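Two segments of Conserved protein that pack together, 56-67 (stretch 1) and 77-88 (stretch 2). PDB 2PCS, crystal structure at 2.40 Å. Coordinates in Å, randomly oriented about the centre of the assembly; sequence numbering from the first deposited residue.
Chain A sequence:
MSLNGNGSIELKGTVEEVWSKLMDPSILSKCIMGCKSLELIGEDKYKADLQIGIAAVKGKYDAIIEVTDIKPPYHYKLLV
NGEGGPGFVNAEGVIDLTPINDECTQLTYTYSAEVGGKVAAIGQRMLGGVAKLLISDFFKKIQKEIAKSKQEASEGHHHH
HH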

# COMPACT_ATOMS: atom_id res chain seq x y z
N ALA A 56 15.03 10.65 1.52
CA ALA A 56 15.43 10.31 0.14
C ALA A 56 14.34 10.66 -0.89
O ALA A 56 14.63 10.78 -2.08
N VAL A 57 13.10 10.76 -0.42
CA VAL A 57 11.94 10.97 -1.30
C VAL A 57 11.06 12.11 -0.83
O VAL A 57 9.93 12.26 -1.30
N LYS A 58 11.58 12.88 0.13
CA LYS A 58 10.81 13.90 0.80
C LYS A 58 10.08 14.81 -0.22
O LYS A 58 10.63 15.16 -1.27
N GLY A 59 8.86 15.19 0.09
CA GLY A 59 7.99 15.79 -0.90
C GLY A 59 6.52 15.66 -0.55
O GLY A 59 6.13 14.89 0.38
N LYS A 60 5.72 16.45 -1.27
CA LYS A 60 4.29 16.44 -1.22
C LYS A 60 3.77 15.87 -2.53
O LYS A 60 4.24 16.19 -3.63
N TYR A 61 2.85 14.93 -2.41
CA TYR A 61 2.41 14.21 -3.59
C TYR A 61 0.95 14.12 -3.49
O TYR A 61 0.44 14.02 -2.40
N ASP A 62 0.29 14.15 -4.64
CA ASP A 62 -1.12 13.76 -4.74
C ASP A 62 -1.19 12.43 -5.46
O ASP A 62 -0.45 12.21 -6.42
N ALA A 63 -2.08 11.55 -4.99
CA ALA A 63 -2.16 10.20 -5.50
C ALA A 63 -3.58 9.89 -5.77
O ALA A 63 -4.41 10.17 -4.93
N ILE A 64 -3.86 9.32 -6.94
CA ILE A 64 -5.15 8.67 -7.18
C ILE A 64 -4.99 7.16 -6.92
O ILE A 64 -4.13 6.50 -7.49
N ILE A 65 -5.83 6.63 -6.05
CA ILE A 65 -5.80 5.21 -5.70
C ILE A 65 -7.15 4.63 -6.04
O ILE A 65 -8.15 5.03 -5.43
N GLU A 66 -7.17 3.71 -7.03
CA GLU A 66 -8.36 2.94 -7.40
C GLU A 66 -8.29 1.45 -6.99
O GLU A 66 -7.38 0.74 -7.38
N VAL A 67 -9.26 1.01 -6.18
CA VAL A 67 -9.45 -0.41 -5.85
C VAL A 67 -10.31 -1.12 -6.92
O VAL A 67 -11.44 -0.76 -7.11
N LYS A 77 -7.20 -5.65 -6.63
CA LYS A 77 -6.13 -5.00 -7.35
C LYS A 77 -6.14 -3.52 -7.03
O LYS A 77 -7.16 -2.97 -6.70
N LEU A 78 -4.96 -2.89 -7.08
CA LEU A 78 -4.82 -1.45 -6.84
C LEU A 78 -4.20 -0.77 -8.03
O LEU A 78 -3.23 -1.28 -8.57
N LEU A 79 -4.75 0.38 -8.43
CA LEU A 79 -4.08 1.22 -9.44
C LEU A 79 -3.75 2.51 -8.76
O LEU A 79 -4.63 3.11 -8.13
N VAL A 80 -2.47 2.88 -8.79
CA VAL A 80 -2.00 4.10 -8.16
C VAL A 80 -1.30 5.08 -9.17
O VAL A 80 -0.37 4.67 -9.88
N ASN A 81 -1.80 6.32 -9.22
CA ASN A 81 -1.17 7.45 -9.95
C ASN A 81 -0.83 8.57 -8.97
O ASN A 81 -1.72 9.19 -8.41
N GLY A 82 0.44 8.75 -8.71
CA GLY A 82 0.92 9.73 -7.74
C GLY A 82 1.87 10.73 -8.42
O GLY A 82 2.63 10.37 -9.32
N GLU A 83 1.84 11.97 -7.98
CA GLU A 83 2.63 13.02 -8.65
C GLU A 83 2.95 14.10 -7.69
O GLU A 83 2.17 14.41 -6.80
N GLY A 84 4.15 14.64 -7.82
CA GLY A 84 4.51 15.76 -7.00
C GLY A 84 5.76 16.44 -7.50
O GLY A 84 6.35 16.08 -8.54
N GLY A 85 6.17 17.45 -6.74
CA GLY A 85 7.44 18.15 -6.94
C GLY A 85 8.55 17.24 -7.32
O GLY A 85 9.11 17.44 -8.38
N PRO A 86 8.87 16.21 -6.47
CA PRO A 86 10.03 15.33 -6.75
C PRO A 86 9.85 14.35 -7.87
O PRO A 86 10.85 13.77 -8.35
N GLY A 87 8.62 14.18 -8.36
CA GLY A 87 8.43 13.32 -9.54
C GLY A 87 7.12 12.54 -9.47
O GLY A 87 6.18 12.95 -8.79
N PHE A 88 7.05 11.45 -10.21
CA PHE A 88 5.81 10.71 -10.31
C PHE A 88 6.02 9.15 -10.24
O PHE A 88 7.14 8.60 -10.49

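Strands 59-67 and 77-84 run antiparallel, their N-to-C directions 169° apart, and paired backbone hydrogen bonds set which residues lie opposite one another. D62, I64 and E66 each make two such bonds, with E83, N81 and L79; E66 N to L79 O is 2.8 Å and L79 N to E66 O 2.9 Å. As in any extended strand, side chains alternate between the two faces.

One face carries A63, I65, V67, L78 and V80. I65 is m,t (chi1 -52°, chi2 169°), and its CG2 lies 4.3 Å from both V80 CG2 and L78 CD2. V67 and V80 are both t. L78, at chi1 -77° and chi2 -170°, brings its end closer to the opposing strand, so that its CD2 reaches V67 CG2 at 3.7 Å. Beyond this cluster A63 faces G82, with CA atoms 3.8 Å apart; a CB on G82 would have room.

The other face holds D62, I64, E66, L79, N81 and E83. E66 is extended (t,t), and its OE2 comes within 3.7 Å of L79 CD1, a contact between a carboxylate and a methyl rather than a polar pairing. I64 is m,m and leads its end away, although its CB remains 4.5 Å from N81 CB. N81 ND2 hydrogen-bonds elsewhere in the structure.

Y61, chi1 -59° and chi2 -98°, points sideways, and its hydroxyl donates to V57 O (OH to O 2.7 Å), tethering the ring to its own stretch. P86, with a C-gamma exo ring, points toward stretch 1; its CG lies 3.7 Å from Y61 CZ and 3.3 Å from K58 O. G87 O approaches the tyrosine ring edge, 4.1 Å from Y61 CE1. Two glycines leave room for this packing: an ideal CB on G59 would clash with P86 CG at 2.4 Å, and one on G84 with K60 O at 2.2 Å; the backbone angles of G59, 157/166, by themselves also call for glycine.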

# COMPACT_ATOMS: atom_id res chain seq x y z
CB ALA A 56 15.77 8.80 0.05
CB VAL A 57 11.03 9.67 -1.45
CG1 VAL A 57 11.73 8.58 -2.24
CG2 VAL A 57 10.47 9.20 -0.12
CB LYS A 58 11.76 14.71 1.67
CG LYS A 58 11.10 15.51 2.74
CD LYS A 58 12.19 16.20 3.54
CE LYS A 58 11.57 16.99 4.71
NZ LYS A 58 10.51 17.97 4.24
CB LYS A 60 3.75 17.84 -0.95
CG LYS A 60 4.05 18.26 0.51
CD LYS A 60 3.66 19.73 0.90
CE LYS A 60 4.37 20.13 2.23
NZ LYS A 60 3.76 21.33 2.96
CB TYR A 61 2.99 12.80 -3.60
CG TYR A 61 4.47 12.69 -3.59
CD1 TYR A 61 5.15 12.49 -4.76
CD2 TYR A 61 5.20 12.79 -2.39
CE1 TYR A 61 6.52 12.33 -4.78
CE2 TYR A 61 6.60 12.66 -2.39
CZ TYR A 61 7.25 12.39 -3.60
OH TYR A 61 8.62 12.26 -3.66
CB ASP A 62 -1.95 14.83 -5.46
CG ASP A 62 -2.09 16.10 -4.62
OD1 ASP A 62 -1.71 17.18 -5.09
OD2 ASP A 62 -2.51 16.01 -3.45
CB ALA A 63 -1.59 9.18 -4.45
CB ILE A 64 -5.72 8.91 -8.63
CG1 ILE A 64 -5.80 10.41 -9.03
CG2 ILE A 64 -7.08 8.27 -8.76
CD1 ILE A 64 -6.43 11.31 -7.98
CB ILE A 65 -5.56 5.02 -4.16
CG1 ILE A 65 -4.33 5.80 -3.71
CG2 ILE A 65 -5.44 3.54 -3.80
CD1 ILE A 65 -4.20 5.88 -2.20
CB GLU A 66 -8.67 3.03 -8.89
CG GLU A 66 -10.12 2.58 -9.18
CD GLU A 66 -10.50 2.53 -10.66
OE1 GLU A 66 -11.67 2.11 -10.99
OE2 GLU A 66 -9.62 2.89 -11.49
CB VAL A 67 -10.06 -0.57 -4.42
CG1 VAL A 67 -9.87 -1.97 -3.88
CG2 VAL A 67 -9.42 0.42 -3.44
CB LYS A 77 -6.25 -5.25 -8.85
CG LYS A 77 -6.13 -6.71 -9.18
CD LYS A 77 -6.07 -6.92 -10.71
CE LYS A 77 -5.56 -8.31 -11.13
NZ LYS A 77 -6.19 -8.66 -12.47
CB LEU A 78 -3.94 -1.15 -5.62
CG LEU A 78 -4.49 -1.32 -4.22
CD1 LEU A 78 -3.41 -0.68 -3.33
CD2 LEU A 78 -5.92 -0.69 -3.90
CB LEU A 79 -4.98 1.49 -10.64
CG LEU A 79 -5.70 0.28 -11.28
CD1 LEU A 79 -6.69 0.77 -12.37
CD2 LEU A 79 -4.65 -0.69 -11.91
CB VAL A 80 -1.05 3.87 -6.98
CG1 VAL A 80 -0.59 5.25 -6.42
CG2 VAL A 80 -1.69 3.04 -5.85
CB ASN A 81 -2.07 7.96 -11.06
CG ASN A 81 -2.38 6.90 -12.08
OD1 ASN A 81 -3.43 6.25 -12.00
ND2 ASN A 81 -1.48 6.69 -13.04
CB GLU A 83 1.85 13.59 -9.84
CG GLU A 83 2.74 14.28 -10.87
CD GLU A 83 2.88 15.81 -10.60
OE1 GLU A 83 2.08 16.38 -9.79
OE2 GLU A 83 3.79 16.42 -11.20
CB PRO A 86 10.31 14.62 -5.41
CG PRO A 86 9.37 15.30 -4.36
CD PRO A 86 8.21 15.85 -5.20
CB PHE A 88 5.01 11.13 -11.56
CG PHE A 88 5.65 10.71 -12.84
CD1 PHE A 88 6.64 11.48 -13.41
CD2 PHE A 88 5.31 9.52 -13.43
CE1 PHE A 88 7.24 11.12 -14.59
CE2 PHE A 88 5.91 9.11 -14.63
CZ PHE A 88 6.87 9.93 -15.24